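Local coordinates for protein acetyl-CoA acetyltransferase A (Ascaris suum, PDB 6BJA) that is a coenzyme A-binding thiolase that probably catalyses the joining of two acetyl-CoA molecules to acetoacetyl-CoA, or the reverse thiolytic cleavage, at residues E178-Y183 with A250-T255; I322-S327 with R343-G348; K168-Y173 with F326-L331. All coordinates share one frame; numbering follows the deposited sequence.

Contact 1: residues E178-Y183 with A250-T255; sequences EQLDAY and AANAST. With COA (coenzyme A), chain C.
A single buried amide carries this contact: Asn-252 reaches from the loop 250-255, which lines coenzyme A, to helix 177-197, where it meets Asp-181 and Leu-180. Its ND2 donates to Asp-181 OD1 over 2.9 Å in a somewhat bent bond. The donor comes on the syn side of the carboxylate but about 30° out of its plane, and the two flat groups are turned 37° against each other. Asn-252 can reach the helix because its CG sits between the backbone N and carbonyl carbon (chi1 60°). Asparagine suits this place since its amide both gives and takes: ND2 also bonds to Thr-247 O, while OD1 accepts from Thr-249 N. Asp-181 is held from its other oxygen too, OD2 forming a salt bridge with Arg-177, so both carboxylate oxygens are held and the group would be expected to stay charged despite its burial. Alongside, Leu-180 CB lies 3.6 Å from Asn-252 ND2 and gives the amide an apolar flank.

Beyond this anchor the loop faces the ligand. Ser-254 O accepts from coenzyme A N4P at 3.1 Å, a rather bent bond on the pantetheine arm. Small side chains permit close approach: Ala-251 CB rests over the face of the adenine, 3.7 Å from coenzyme A C6A, and Ala-250 CB is 3.5 Å from the ligand's O5B. An alanine-rich loop that follows the ligand from adenine to pantetheine forms one wall of the coenzyme A pocket of the thiolase fold, with the helix behind it.

Contact 2: residues I322-S327 with R343-G348; sequences INEAFS and RVNVRG
Asn-345 grips Ile-322 and Glu-324 at the start of the Asn-Glu-Ala-Phe (NEAF) loop, a signature of the thiolase family. Its amide does the work of a short neighbouring strand. OD1 accepts from Ile-322 N at 2.9 Å, the N-H meeting a lone pair in the carbonyl plane, and ND2 returns a bond of 2.9 Å to Ile-322 O, again in plane. The second ND2 proton goes to Glu-324 OE2, also at 2.9 Å. Both protons and the carbonyl oxygen of this buried amide are therefore used, and three fairly straight bonds fix its rotation; an asparagine offers just this set of groups.

The amide is placed by a CG that lies anti to its own carbonyl carbon (chi1 -63°) on a backbone of left-handed conformation, which asparagine tolerates well. Asn-345 also opens a type I beta turn closed by the bond from Gly-348 N to Asn-345 O; the positive phi of Gly-348 suits a residue without a side chain.

Glu-324, the centre of an inverse gamma turn, runs out extended beyond CG to meet Asn-345 from the opposite direction. The donor stands above the carboxylate plane, 36° out of it, and the two flat groups are clearly inclined to each other. OE2 is shared with Tyr-183 OH, and OE1 takes bonds from Ser-187 OG and Val-351 N, so this buried acid is well supplied with donors.

Beta-branched residues suit the apolar side, since they put a methyl close to the backbone. Ile-322 CG2 lies against Asn-345 ND2 at 3.7 Å. Val-344 CG1, anti to its backbone N (chi1 -178°), is thereby turned to the same methyl, Ile-322 CG2, and touches it at 3.6 Å.

Contact 3: residues K168-Y173 with F326-L331; sequences KTVKDY and FSVTGL
Two rings flank the meeting of Val-170 with Val-328, those of Tyr-173 and Phe-326. The carbonyl oxygen of Thr-169 lies in plane at the edge of the Tyr-173 ring, while the ring of Phe-175 meets Tyr-173 with planes only about 10° apart. The Phe-326 ring is touched by Ala-253, Ala-166 and coenzyme A.

The contact itself is a small apolar crossing of branched side chains. Val-328 CG2 reaches Val-170 CG2 at 3.7 Å and Thr-169 CG2 at 4.1 Å. It is carried there because it stands anti to the backbone N, which leaves CG1 squeezed between N and the carbonyl carbon (chi1 56°). In the thiolase fold this packs helix 162-172, from the N-terminal half, against the first turn of helix 327-337, just after the NEAF loop. Short beta-branched residues let the backbones come near: the CA atoms of Val-170 and Val-328 are 6.4 Å apart. Thr-169 turns its methyl inward.

On another side of its helix, Lys-168 NZ forms a salt bridge of 2.8 Å with Asp-172 OD2, one turn along, and Asp-172 OD2 receives it on its syn lone pair; Asp-294 is a second partner of the lysine.

In the fold
The three contacts cluster on one side of the chain, their centres 10 to 13 Å apart, around the segment 322-331, which contact 2 opens and contact 3 continues through the shared Phe-326 and Ser-327. Contact 1 joins it at several points, among them Asn-252 O, 2.9 Å from Ser-327 N, and Ser-254 OG, 2.7 Å from Ala-325 O. Leu-180 O, 3.2 Å from Ser-327 OG, brings helix 177-197 to the same junction. Coenzyme A touches contact 1 directly and Phe-326 at the junction of the others. The side chain of Cys-383, a predicted catalytic residue, is about 6 Å from that of Ile-322 and about 9 Å from that of Val-328.

Contact 1: residues E178-Y183 with A250-T255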
loop_
_atom_site.group_PDB
_atom_site.type_symbol
_atom_site.label_atom_id
_atom_site.label_comp_id
_atom_site.label_asym_id
_atom_site.label_seq_id
_atom_site.Cartn_x
_atom_site.Cartn_y
_atom_site.Cartn_z
ATOM N N GLU A 178 -24.518 -32.392 -9.471
ATOM C CA GLU A 178 -25.212 -33.218 -8.513
ATOM C C GLU A 178 -24.278 -34.126 -7.719
ATOM O O GLU A 178 -24.410 -34.211 -6.483
ATOM C CB GLU A 178 -26.274 -34.052 -9.238
ATOM C CG GLU A 178 -27.462 -33.234 -9.719
ATOM C CD GLU A 178 -27.268 -32.486 -11.048
ATOM O OE1 GLU A 178 -26.195 -32.577 -11.685
ATOM O OE2 GLU A 178 -28.239 -31.809 -11.468
ATOM N N GLN A 179 -23.336 -34.784 -8.392
ATOM C CA GLN A 179 -22.349 -35.619 -7.699
ATOM C C GLN A 179 -21.393 -34.799 -6.847
ATOM O O GLN A 179 -21.077 -35.210 -5.729
ATOM C CB GLN A 179 -21.534 -36.446 -8.672
ATOM C CG GLN A 179 -22.338 -37.521 -9.410
ATOM C CD GLN A 179 -21.597 -38.024 -10.596
ATOM O OE1 GLN A 179 -21.450 -37.305 -11.584
ATOM N NE2 GLN A 179 -21.090 -39.252 -10.511
ATOM N N LEU A 180 -20.929 -33.664 -7.369
ATOM C CA LEU A 180 -19.983 -32.835 -6.600
ATOM C C LEU A 180 -20.648 -32.325 -5.317
ATOM O O LEU A 180 -20.051 -32.343 -4.227
ATOM C CB LEU A 180 -19.463 -31.647 -7.438
ATOM C CG LEU A 180 -18.188 -31.887 -8.245
ATOM C CD1 LEU A 180 -18.261 -33.121 -9.091
ATOM C CD2 LEU A 180 -17.914 -30.651 -9.100
ATOM N N ASP A 181 -21.898 -31.883 -5.430
ATOM C CA ASP A 181 -22.619 -31.355 -4.270
ATOM C C ASP A 181 -22.941 -32.467 -3.270
ATOM O O ASP A 181 -22.785 -32.271 -2.061
ATOM C CB ASP A 181 -23.919 -30.654 -4.699
ATOM C CG ASP A 181 -23.683 -29.259 -5.252
ATOM O OD1 ASP A 181 -22.527 -28.747 -5.162
ATOM O OD2 ASP A 181 -24.670 -28.670 -5.755
ATOM N N ALA A 182 -23.370 -33.634 -3.757
ATOM C CA ALA A 182 -23.660 -34.740 -2.855
ATOM C C ALA A 182 -22.391 -35.171 -2.119
ATOM O O ALA A 182 -22.438 -35.478 -0.940
ATOM C CB ALA A 182 -24.271 -35.913 -3.604
ATOM N N TYR A 183 -21.265 -35.179 -2.819
ATOM C CA TYR A 183 -19.988 -35.522 -2.208
ATOM C C TYR A 183 -19.639 -34.540 -1.103
ATOM O O TYR A 183 -19.201 -34.940 -0.018
ATOM C CB TYR A 183 -18.880 -35.546 -3.275
ATOM C CG TYR A 183 -17.562 -35.985 -2.690
ATOM C CD1 TYR A 183 -16.740 -35.077 -2.036
ATOM C CD2 TYR A 183 -17.150 -37.308 -2.759
ATOM C CE1 TYR A 183 -15.554 -35.487 -1.459
ATOM C CE2 TYR A 183 -15.949 -37.725 -2.185
ATOM C CZ TYR A 183 -15.169 -36.811 -1.530
ATOM O OH TYR A 183 -13.986 -37.245 -0.957
ATOM N N ALA A 250 -18.371 -22.559 -4.239
ATOM C CA ALA A 250 -17.772 -22.354 -2.919
ATOM C C ALA A 250 -18.088 -23.512 -1.989
ATOM O O ALA A 250 -17.282 -23.826 -1.118
ATOM C CB ALA A 250 -18.240 -21.042 -2.309
ATOM N N ALA A 251 -19.245 -24.159 -2.164
ATOM C CA ALA A 251 -19.659 -25.213 -1.261
ATOM C C ALA A 251 -18.981 -26.548 -1.563
ATOM O O ALA A 251 -18.741 -27.315 -0.640
ATOM C CB ALA A 251 -21.192 -25.387 -1.300
ATOM N N ASN A 252 -18.652 -26.836 -2.824
ATOM C CA ASN A 252 -18.066 -28.149 -3.116
ATOM C C ASN A 252 -16.569 -28.029 -3.379
ATOM O O ASN A 252 -15.935 -28.979 -3.827
ATOM C CB ASN A 252 -18.810 -28.873 -4.264
ATOM C CG ASN A 252 -18.805 -28.123 -5.571
ATOM O OD1 ASN A 252 -17.813 -27.532 -5.943
ATOM N ND2 ASN A 252 -19.928 -28.212 -6.325
ATOM N N ALA A 253 -16.012 -26.853 -3.069
ATOM C CA ALA A 253 -14.552 -26.651 -3.064
ATOM C C ALA A 253 -14.106 -26.496 -1.639
ATOM O O ALA A 253 -14.870 -26.032 -0.822
ATOM C CB ALA A 253 -14.158 -25.431 -3.837
ATOM N N SER A 254 -12.858 -26.826 -1.360
ATOM C CA SER A 254 -12.327 -26.538 -0.038
ATOM C C SER A 254 -12.199 -25.031 0.166
ATOM O O SER A 254 -12.257 -24.232 -0.764
ATOM C CB SER A 254 -10.980 -27.225 0.200
ATOM O OG SER A 254 -9.991 -26.752 -0.677
ATOM N N THR A 255 -12.060 -24.672 1.437
ATOM C CA THR A 255 -12.022 -23.295 1.893
ATOM C C THR A 255 -10.582 -22.916 2.237
ATOM O O THR A 255 -9.685 -23.748 2.144
ATOM C CB THR A 255 -12.916 -23.126 3.144
ATOM O OG1 THR A 255 -12.622 -24.176 4.070
ATOM C CG2 THR A 255 -14.379 -23.217 2.759
HETATM N N1A COA C . -22.766 -24.331 2.200
HETATM C C2A COA C . -23.644 -23.432 1.719
HETATM N N3A COA C . -23.287 -22.248 1.201
HETATM C C4A COA C . -21.990 -21.884 1.124
HETATM C C5A COA C . -20.964 -22.809 1.616
HETATM C C6A COA C . -21.434 -24.096 2.176
HETATM N N6A COA C . -20.569 -25.016 2.648
HETATM N N7A COA C . -19.779 -22.195 1.420
HETATM C C8A COA C . -20.031 -20.986 0.852
HETATM N N9A COA C . -21.363 -20.808 0.672
HETATM C C1B COA C . -22.070 -19.630 0.102
HETATM C C2B COA C . -21.947 -18.458 1.062
HETATM O O2B COA C . -23.114 -18.315 1.877
HETATM C C3B COA C . -21.762 -17.234 0.191
HETATM O O3B COA C . -22.931 -16.412 0.315
HETATM P P3B COA C . -23.977 -16.025 -0.839
HETATM O O7A COA C . -24.387 -17.288 -1.559
HETATM O O8A COA C . -25.188 -15.402 -0.182
HETATM O O9A COA C . -23.340 -15.056 -1.804
HETATM C C4B COA C . -21.398 -17.781 -1.191
HETATM O O4B COA C . -21.533 -19.205 -1.157
HETATM C C5B COA C . -19.944 -17.475 -1.497
HETATM O O5B COA C . -19.183 -18.204 -0.539
HETATM P P1A COA C . -18.116 -17.526 0.463
HETATM O O1A COA C . -18.683 -16.332 1.193
HETATM O O2A COA C . -17.607 -18.546 1.459
HETATM O O3A COA C . -16.907 -17.002 -0.433
HETATM P P2A COA C . -15.934 -15.868 0.152
HETATM O O4A COA C . -16.686 -14.562 0.302
HETATM O O5A COA C . -15.317 -16.299 1.466
HETATM O O6A COA C . -14.801 -15.746 -0.969
HETATM C CBP COA C . -12.721 -16.846 -1.173
HETATM C CCP COA C . -14.208 -16.951 -1.438
HETATM C CDP COA C . -12.214 -15.639 -1.930
HETATM C CEP COA C . -12.423 -16.575 0.305
HETATM C CAP COA C . -12.003 -18.071 -1.767
HETATM O OAP COA C . -10.591 -17.815 -1.729
HETATM C C9P COA C . -12.325 -19.375 -1.066
HETATM O O9P COA C . -12.855 -19.398 0.034
HETATM N N8P COA C . -12.020 -20.532 -1.658
HETATM C C7P COA C . -11.406 -20.673 -2.962
HETATM C C6P COA C . -11.553 -22.109 -3.445
HETATM C C5P COA C . -10.188 -22.739 -3.469
HETATM O O5P COA C . -9.529 -22.778 -4.505
HETATM N N4P COA C . -9.748 -23.198 -2.305
HETATM C C3P COA C . -8.405 -23.737 -2.189
HETATM C C2P COA C . -8.318 -25.241 -2.286
HETATM S S1P COA C . -6.958 -25.706 -3.375
#

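Contact 2: residues I322-S327 with R343-G348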
loop_
_atom_site.group_PDB
_atom_site.type_symbol
_atom_site.label_atom_id
_atom_site.label_comp_id
_atom_site.label_asym_id
_atom_site.label_seq_id
_atom_site.Cartn_x
_atom_site.Cartn_y
_atom_site.Cartn_z
ATOM N N ILE A 322 -7.718 -39.078 0.918
ATOM C CA ILE A 322 -7.415 -38.305 -0.296
ATOM C C ILE A 322 -7.758 -36.868 0.012
ATOM O O ILE A 322 -8.886 -36.547 0.353
ATOM C CB ILE A 322 -8.191 -38.797 -1.573
ATOM C CG1 ILE A 322 -7.963 -37.861 -2.758
ATOM C CG2 ILE A 322 -9.694 -38.913 -1.323
ATOM C CD1 ILE A 322 -6.537 -37.804 -3.222
ATOM N N ASN A 323 -6.770 -35.979 -0.033
ATOM C CA ASN A 323 -7.062 -34.622 0.381
ATOM C C ASN A 323 -8.060 -33.992 -0.579
ATOM O O ASN A 323 -7.877 -34.027 -1.804
ATOM C CB ASN A 323 -5.796 -33.764 0.477
ATOM C CG ASN A 323 -6.072 -32.407 1.113
ATOM O OD1 ASN A 323 -5.793 -31.350 0.531
ATOM N ND2 ASN A 323 -6.630 -32.432 2.292
ATOM N N GLU A 324 -9.104 -33.404 -0.009
ATOM C CA GLU A 324 -10.228 -32.883 -0.802
ATOM C C GLU A 324 -10.010 -31.433 -1.186
ATOM O O GLU A 324 -10.696 -30.548 -0.673
ATOM C CB GLU A 324 -11.551 -33.008 -0.038
ATOM C CG GLU A 324 -11.869 -34.407 0.366
ATOM C CD GLU A 324 -13.173 -34.524 1.136
ATOM O OE1 GLU A 324 -13.707 -33.500 1.638
ATOM O OE2 GLU A 324 -13.619 -35.673 1.275
ATOM N N ALA A 325 -9.077 -31.181 -2.101
ATOM C CA ALA A 325 -8.913 -29.837 -2.608
ATOM C C ALA A 325 -10.260 -29.359 -3.130
ATOM O O ALA A 325 -10.673 -28.229 -2.883
ATOM C CB ALA A 325 -7.860 -29.799 -3.682
ATOM N N PHE A 326 -10.942 -30.271 -3.827
ATOM C CA PHE A 326 -12.285 -30.061 -4.355
ATOM C C PHE A 326 -13.031 -31.373 -4.195
ATOM O O PHE A 326 -12.403 -32.409 -4.052
ATOM C CB PHE A 326 -12.245 -29.650 -5.835
ATOM C CG PHE A 326 -11.444 -28.415 -6.070
ATOM C CD1 PHE A 326 -12.041 -27.178 -5.996
ATOM C CD2 PHE A 326 -10.080 -28.491 -6.290
ATOM C CE1 PHE A 326 -11.310 -26.025 -6.163
ATOM C CE2 PHE A 326 -9.328 -27.347 -6.451
ATOM C CZ PHE A 326 -9.937 -26.112 -6.383
ATOM N N SER A 327 -14.360 -31.348 -4.273
ATOM C CA SER A 327 -15.105 -32.592 -4.258
ATOM C C SER A 327 -14.655 -33.510 -5.398
ATOM O O SER A 327 -14.586 -34.733 -5.250
ATOM C CB SER A 327 -16.602 -32.320 -4.375
ATOM O OG SER A 327 -17.098 -31.782 -3.163
ATOM N N ARG A 343 -14.667 -46.477 2.531
ATOM C CA ARG A 343 -13.321 -46.611 3.126
ATOM C C ARG A 343 -12.461 -45.401 2.880
ATOM O O ARG A 343 -11.249 -45.458 3.133
ATOM C CB ARG A 343 -12.581 -47.809 2.558
ATOM C CG ARG A 343 -13.253 -49.121 2.860
ATOM C CD ARG A 343 -12.456 -50.272 2.282
ATOM N NE ARG A 343 -12.712 -51.505 3.017
ATOM C CZ ARG A 343 -11.915 -52.568 2.994
ATOM N NH1 ARG A 343 -10.802 -52.562 2.262
ATOM N NH2 ARG A 343 -12.232 -53.640 3.710
ATOM N N VAL A 344 -13.078 -44.335 2.389
ATOM C CA VAL A 344 -12.336 -43.139 1.969
ATOM C C VAL A 344 -12.770 -41.916 2.792
ATOM O O VAL A 344 -13.948 -41.593 2.893
ATOM C CB VAL A 344 -12.525 -42.853 0.466
ATOM C CG1 VAL A 344 -11.692 -41.637 0.045
ATOM C CG2 VAL A 344 -12.116 -44.059 -0.362
ATOM N N ASN A 345 -11.792 -41.245 3.393
ATOM C CA ASN A 345 -12.027 -40.062 4.222
ATOM C C ASN A 345 -13.158 -40.301 5.217
ATOM O O ASN A 345 -14.139 -39.566 5.232
ATOM C CB ASN A 345 -12.342 -38.847 3.356
ATOM C CG ASN A 345 -11.182 -38.459 2.460
ATOM O OD1 ASN A 345 -10.115 -39.067 2.523
ATOM N ND2 ASN A 345 -11.394 -37.466 1.602
ATOM N N VAL A 346 -12.996 -41.308 6.054
ATOM C CA VAL A 346 -14.133 -41.769 6.836
ATOM C C VAL A 346 -14.584 -40.796 7.922
ATOM O O VAL A 346 -15.716 -40.932 8.437
ATOM C CB VAL A 346 -13.854 -43.162 7.470
ATOM C CG1 VAL A 346 -13.632 -44.186 6.382
ATOM C CG2 VAL A 346 -12.680 -43.128 8.432
ATOM N N ARG A 347 -13.722 -39.834 8.273
ATOM C CA ARG A 347 -14.069 -38.809 9.240
ATOM C C ARG A 347 -14.269 -37.448 8.577
ATOM O O ARG A 347 -14.323 -36.423 9.239
ATOM C CB ARG A 347 -13.003 -38.782 10.340
ATOM C CG ARG A 347 -13.229 -39.998 11.238
ATOM C CD ARG A 347 -12.074 -40.311 12.131
ATOM N NE ARG A 347 -12.281 -41.648 12.688
ATOM C CZ ARG A 347 -11.455 -42.214 13.564
ATOM N NH1 ARG A 347 -10.374 -41.554 14.007
ATOM N NH2 ARG A 347 -11.729 -43.445 13.999
ATOM N N GLY A 348 -14.465 -37.462 7.261
ATOM C CA GLY A 348 -14.645 -36.235 6.508
ATOM C C GLY A 348 -13.316 -35.792 5.937
ATOM O O GLY A 348 -12.278 -36.284 6.331
#

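Contact 3: residues K168-Y173 with F326-L331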
loop_
_atom_site.group_PDB
_atom_site.type_symbol
_atom_site.label_atom_id
_atom_site.label_comp_id
_atom_site.label_asym_id
_atom_site.label_seq_id
_atom_site.Cartn_x
_atom_site.Cartn_y
_atom_site.Cartn_z
ATOM N N LYS A 168 -11.603 -29.219 -15.712
ATOM C CA LYS A 168 -11.213 -30.119 -16.790
ATOM C C LYS A 168 -11.398 -31.583 -16.368
ATOM O O LYS A 168 -11.898 -32.423 -17.140
ATOM C CB LYS A 168 -9.756 -29.863 -17.231
ATOM C CG LYS A 168 -9.284 -30.857 -18.301
ATOM C CD LYS A 168 -7.900 -30.558 -18.800
ATOM C CE LYS A 168 -7.505 -31.519 -19.921
ATOM N NZ LYS A 168 -7.498 -32.952 -19.515
ATOM N N THR A 169 -11.047 -31.884 -15.127
ATOM C CA THR A 169 -11.113 -33.244 -14.615
ATOM C C THR A 169 -12.585 -33.618 -14.450
ATOM O O THR A 169 -12.977 -34.749 -14.722
ATOM C CB THR A 169 -10.328 -33.373 -13.300
ATOM O OG1 THR A 169 -8.959 -32.990 -13.565
ATOM C CG2 THR A 169 -10.393 -34.808 -12.758
ATOM N N VAL A 170 -13.387 -32.659 -14.010
ATOM C CA VAL A 170 -14.837 -32.865 -13.933
ATOM C C VAL A 170 -15.347 -33.338 -15.291
ATOM O O VAL A 170 -16.045 -34.360 -15.379
ATOM C CB VAL A 170 -15.584 -31.577 -13.507
ATOM C CG1 VAL A 170 -17.100 -31.762 -13.677
ATOM C CG2 VAL A 170 -15.274 -31.217 -12.053
ATOM N N LYS A 171 -14.989 -32.616 -16.348
ATOM C CA LYS A 171 -15.472 -32.984 -17.679
ATOM C C LYS A 171 -14.915 -34.338 -18.141
ATOM O O LYS A 171 -15.645 -35.155 -18.734
ATOM C CB LYS A 171 -15.138 -31.866 -18.667
ATOM C CG LYS A 171 -15.813 -32.053 -20.014
ATOM C CD LYS A 171 -15.602 -30.863 -20.933
ATOM C CE LYS A 171 -16.402 -31.037 -22.236
ATOM N NZ LYS A 171 -17.830 -31.417 -21.995
ATOM N N ASP A 172 -13.646 -34.603 -17.853
ATOM C CA ASP A 172 -12.991 -35.826 -18.296
ATOM C C ASP A 172 -13.643 -37.092 -17.716
ATOM O O ASP A 172 -13.613 -38.153 -18.349
ATOM C CB ASP A 172 -11.505 -35.795 -17.922
ATOM C CG ASP A 172 -10.685 -34.840 -18.796
ATOM O OD1 ASP A 172 -11.155 -34.389 -19.876
ATOM O OD2 ASP A 172 -9.530 -34.537 -18.392
ATOM N N TYR A 173 -14.231 -36.975 -16.527
ATOM C CA TYR A 173 -14.904 -38.098 -15.871
ATOM C C TYR A 173 -16.420 -38.045 -16.018
ATOM O O TYR A 173 -17.107 -38.913 -15.487
ATOM C CB TYR A 173 -14.553 -38.135 -14.370
ATOM C CG TYR A 173 -13.216 -38.755 -14.074
ATOM C CD1 TYR A 173 -13.081 -40.117 -13.878
ATOM C CD2 TYR A 173 -12.075 -37.973 -13.998
ATOM C CE1 TYR A 173 -11.850 -40.689 -13.616
ATOM C CE2 TYR A 173 -10.842 -38.530 -13.741
ATOM C CZ TYR A 173 -10.723 -39.883 -13.543
ATOM O OH TYR A 173 -9.464 -40.419 -13.296
ATOM N N PHE A 326 -10.942 -30.271 -3.827
ATOM C CA PHE A 326 -12.285 -30.061 -4.355
ATOM C C PHE A 326 -13.031 -31.373 -4.195
ATOM O O PHE A 326 -12.403 -32.409 -4.052
ATOM C CB PHE A 326 -12.245 -29.650 -5.835
ATOM C CG PHE A 326 -11.444 -28.415 -6.070
ATOM C CD1 PHE A 326 -12.041 -27.178 -5.996
ATOM C CD2 PHE A 326 -10.080 -28.491 -6.290
ATOM C CE1 PHE A 326 -11.310 -26.025 -6.163
ATOM C CE2 PHE A 326 -9.328 -27.347 -6.451
ATOM C CZ PHE A 326 -9.937 -26.112 -6.383
ATOM N N SER A 327 -14.360 -31.348 -4.273
ATOM C CA SER A 327 -15.105 -32.592 -4.258
ATOM C C SER A 327 -14.655 -33.510 -5.398
ATOM O O SER A 327 -14.586 -34.733 -5.250
ATOM C CB SER A 327 -16.602 -32.320 -4.375
ATOM O OG SER A 327 -17.098 -31.782 -3.163
ATOM N N VAL A 328 -14.355 -32.934 -6.551
ATOM C CA VAL A 328 -13.933 -33.752 -7.679
ATOM C C VAL A 328 -12.635 -34.503 -7.377
ATOM O O VAL A 328 -12.414 -35.578 -7.923
ATOM C CB VAL A 328 -13.785 -32.917 -8.984
ATOM C CG1 VAL A 328 -12.812 -31.734 -8.817
ATOM C CG2 VAL A 328 -13.346 -33.804 -10.152
ATOM N N THR A 329 -11.785 -33.969 -6.487
ATOM C CA THR A 329 -10.559 -34.671 -6.136
ATOM C C THR A 329 -10.869 -36.048 -5.541
ATOM O O THR A 329 -10.249 -37.053 -5.896
ATOM C CB THR A 329 -9.745 -33.862 -5.135
ATOM O OG1 THR A 329 -9.771 -32.483 -5.522
ATOM C CG2 THR A 329 -8.301 -34.361 -5.066
ATOM N N GLY A 330 -11.832 -36.081 -4.623
ATOM C CA GLY A 330 -12.252 -37.329 -4.020
ATOM C C GLY A 330 -12.932 -38.265 -4.997
ATOM O O GLY A 330 -12.606 -39.449 -5.076
ATOM N N LEU A 331 -13.880 -37.722 -5.742
ATOM C CA LEU A 331 -14.625 -38.529 -6.717
ATOM C C LEU A 331 -13.713 -39.152 -7.773
ATOM O O LEU A 331 -13.855 -40.320 -8.129
ATOM C CB LEU A 331 -15.679 -37.679 -7.399
ATOM C CG LEU A 331 -16.876 -37.352 -6.509
ATOM C CD1 LEU A 331 -17.716 -36.276 -7.130
ATOM C CD2 LEU A 331 -17.729 -38.602 -6.215
#